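Lmo0135 protein (Listeria monocytogenes EGD-e, PDB 5ISU) probably serves as the extracellular substrate-binding component of an ABC transporter, with a likely role in peptide uptake. Local coordinates at residues A[427-432]-A[454-459]. Numbering follows the deposited sequence.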
ATOM      1  N   LYS A 427      21.949 -13.010   8.950  1.00 60.92           N
ATOM      2  CA  LYS A 427      21.583 -13.075  10.379  1.00 64.43           C
ATOM      3  C   LYS A 427      21.804 -11.780  11.162  1.00 62.28           C
ATOM      4  O   LYS A 427      20.978 -11.412  11.986  1.00 62.59           O
ATOM      5  CB  LYS A 427      22.319 -14.213  11.110  1.00 68.88           C
ATOM      6  CG  LYS A 427      21.679 -15.587  11.027  1.00 74.79           C
ATOM      7  CD  LYS A 427      22.406 -16.535  11.990  1.00 83.25           C
ATOM      8  CE  LYS A 427      21.715 -17.882  12.186  1.00 87.15           C
ATOM      9  NZ  LYS A 427      21.659 -18.690  10.937  1.00 89.13           N
ATOM     10  N   ASP A 428      22.933 -11.121  10.946  1.00 60.66           N
ATOM     11  CA  ASP A 428      23.219  -9.860  11.644  1.00 63.31           C
ATOM     12  C   ASP A 428      22.168  -8.812  11.322  1.00 62.69           C
ATOM     13  O   ASP A 428      21.691  -8.134  12.219  1.00 62.53           O
ATOM     14  CB  ASP A 428      24.603  -9.316  11.288  1.00 64.28           C
ATOM     15  CG  ASP A 428      25.737 -10.104  11.939  1.00 68.15           C
ATOM     16  OD1 ASP A 428      25.470 -11.072  12.681  1.00 68.86           O
ATOM     17  OD2 ASP A 428      26.913  -9.734  11.723  1.00 71.04           O
ATOM     18  N   LEU A 429      21.798  -8.697  10.050  1.00 61.22           N
ATOM     19  CA  LEU A 429      20.789  -7.713   9.656  1.00 61.12           C
ATOM     20  C   LEU A 429      19.449  -8.060  10.280  1.00 58.84           C
ATOM     21  O   LEU A 429      18.711  -7.174  10.688  1.00 56.14           O
ATOM     22  CB  LEU A 429      20.635  -7.642   8.141  1.00 60.75           C
ATOM     23  CG  LEU A 429      19.613  -6.613   7.643  1.00 60.96           C
ATOM     24  CD1 LEU A 429      20.040  -5.206   8.047  1.00 63.36           C
ATOM     25  CD2 LEU A 429      19.449  -6.715   6.142  1.00 60.92           C
ATOM     26  N   ASP A 430      19.139  -9.354  10.327  1.00 59.82           N
ATOM     27  CA  ASP A 430      17.894  -9.823  10.933  1.00 62.19           C
ATOM     28  C   ASP A 430      17.821  -9.464  12.429  1.00 57.40           C
ATOM     29  O   ASP A 430      16.734  -9.181  12.934  1.00 53.18           O
ATOM     30  CB  ASP A 430      17.681 -11.331  10.684  1.00 67.83           C
ATOM     31  CG  ASP A 430      17.371 -11.662   9.190  1.00 72.76           C
ATOM     32  OD1 ASP A 430      17.442 -10.758   8.315  1.00 74.80           O
ATOM     33  OD2 ASP A 430      17.060 -12.839   8.894  1.00 76.79           O
ATOM     34  N   ALA A 431      18.972  -9.432  13.109  1.00 55.66           N
ATOM     35  CA  ALA A 431      19.028  -9.046  14.536  1.00 57.26           C
ATOM     36  C   ALA A 431      18.675  -7.565  14.696  1.00 55.45           C
ATOM     37  O   ALA A 431      18.032  -7.187  15.678  1.00 54.85           O
ATOM     38  CB  ALA A 431      20.404  -9.345  15.146  1.00 58.68           C
ATOM     39  N   LEU A 432      19.102  -6.743  13.730  1.00 53.20           N
ATOM     40  CA  LEU A 432      18.754  -5.316  13.713  1.00 52.85           C
ATOM     41  C   LEU A 432      17.238  -5.126  13.515  1.00 51.01           C
ATOM     42  O   LEU A 432      16.620  -4.314  14.207  1.00 47.95           O
ATOM     43  CB  LEU A 432      19.525  -4.550  12.623  1.00 53.71           C
ATOM     44  CG  LEU A 432      20.979  -4.164  12.930  1.00 56.60           C
ATOM     45  CD1 LEU A 432      21.695  -3.694  11.672  1.00 55.73           C
ATOM     46  CD2 LEU A 432      21.045  -3.099  14.027  1.00 57.30           C
ATOM     47  N   ASN A 454      21.159   1.462   5.144  1.00 41.60           N
ATOM     48  CA  ASN A 454      22.545   1.444   4.682  1.00 43.40           C
ATOM     49  C   ASN A 454      23.048   0.054   4.313  1.00 43.69           C
ATOM     50  O   ASN A 454      23.689  -0.096   3.275  1.00 43.48           O
ATOM     51  CB  ASN A 454      23.471   2.136   5.690  1.00 45.61           C
ATOM     52  CG  ASN A 454      23.448   3.646   5.528  1.00 46.93           C
ATOM     53  OD1 ASN A 454      23.024   4.389   6.410  1.00 48.09           O
ATOM     54  ND2 ASN A 454      23.839   4.097   4.354  1.00 46.26           N
ATOM     55  N   THR A 455      22.719  -0.970   5.105  1.00 43.92           N
ATOM     56  CA  THR A 455      23.189  -2.328   4.790  1.00 44.69           C
ATOM     57  C   THR A 455      22.555  -2.849   3.503  1.00 45.18           C
ATOM     58  O   THR A 455      23.247  -3.395   2.647  1.00 46.49           O
ATOM     59  CB  THR A 455      22.930  -3.320   5.926  1.00 47.22           C
ATOM     60  OG1 THR A 455      23.481  -2.809   7.148  1.00 51.00           O
ATOM     61  CG2 THR A 455      23.562  -4.683   5.617  1.00 47.75           C
ATOM     62  N   ILE A 456      21.249  -2.666   3.355  1.00 44.13           N
ATOM     63  CA  ILE A 456      20.558  -3.097   2.138  1.00 43.63           C
ATOM     64  C   ILE A 456      21.148  -2.426   0.887  1.00 42.88           C
ATOM     65  O   ILE A 456      21.349  -3.088  -0.156  1.00 44.46           O
ATOM     66  CB  ILE A 456      19.030  -2.813   2.230  1.00 43.48           C
ATOM     67  CG1 ILE A 456      18.364  -3.723   3.286  1.00 45.10           C
ATOM     68  CG2 ILE A 456      18.342  -2.978   0.878  1.00 42.06           C
ATOM     69  CD1 ILE A 456      18.525  -5.211   3.048  1.00 45.59           C
ATOM     70  N   ALA A 457      21.405  -1.123   0.982  1.00 40.93           N
ATOM     71  CA  ALA A 457      21.969  -0.379  -0.141  1.00 41.53           C
ATOM     72  C   ALA A 457      23.409  -0.824  -0.390  1.00 43.10           C
ATOM     73  O   ALA A 457      23.773  -1.123  -1.513  1.00 40.93           O
ATOM     74  CB  ALA A 457      21.907   1.126   0.109  1.00 42.33           C
ATOM     75  N   ASP A 458      24.216  -0.891   0.665  1.00 45.91           N
ATOM     76  CA  ASP A 458      25.607  -1.355   0.532  1.00 48.21           C
ATOM     77  C   ASP A 458      25.714  -2.755  -0.071  1.00 47.64           C
ATOM     78  O   ASP A 458      26.582  -2.980  -0.895  1.00 47.21           O
ATOM     79  CB  ASP A 458      26.333  -1.325   1.866  1.00 50.62           C
ATOM     80  CG  ASP A 458      26.523   0.083   2.400  1.00 54.44           C
ATOM     81  OD1 ASP A 458      26.452   1.046   1.615  1.00 58.99           O
ATOM     82  OD2 ASP A 458      26.760   0.228   3.616  1.00 62.78           O
ATOM     83  N   ASP A 459      24.819  -3.674   0.290  1.00 47.23           N
ATOM     84  CA  ASP A 459      24.870  -5.051  -0.269  1.00 49.06           C
ATOM     85  C   ASP A 459      24.124  -5.224  -1.590  1.00 48.49           C
ATOM     86  O   ASP A 459      24.025  -6.355  -2.118  1.00 46.42           O
ATOM     87  CB  ASP A 459      24.380  -6.092   0.754  1.00 52.53           C
ATOM     88  CG  ASP A 459      25.403  -6.375   1.843  1.00 55.05           C
ATOM     89  OD1 ASP A 459      26.497  -5.785   1.790  1.00 58.01           O
ATOM     90  OD2 ASP A 459      25.116  -7.202   2.741  1.00 59.48           O
TER
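L429 carries this helix-to-helix contact, meeting T455 and I456 with one methyl each. Its CB points at the facing helix; CG lies anti to the backbone N (chi1 -179°), and a chi2 of 62° then splits the methyls, CD1 to T455 and CD2 to I456. CD1 approaches CB of T455 at 4.1 Å, the two side chains sliding past each other in opposite directions. The segments belong to a helical hairpin, helices 427-438 and 442-458 joined by a short turn, in a family 5 solute-binding protein of the periplasmic-binding-protein clan. CD2 of L429 makes the tighter approach, 3.6 Å to CD1 of I456, and here the two side chains cross at about a right angle. CB of I456 points neither at nor away from 427-432; CG1 lies beside the backbone N, and a second torsion of -58° turns CD1 toward L429. With CA atoms of L429 and T455 7.6 Å apart, the backbones come close, yet no hydrogen bond crosses between the segments. I452 and Y424 also touch L429. T455 turns its OG1 to the carbonyl of K451, one turn back, so its polar end is satisfied within its own helix.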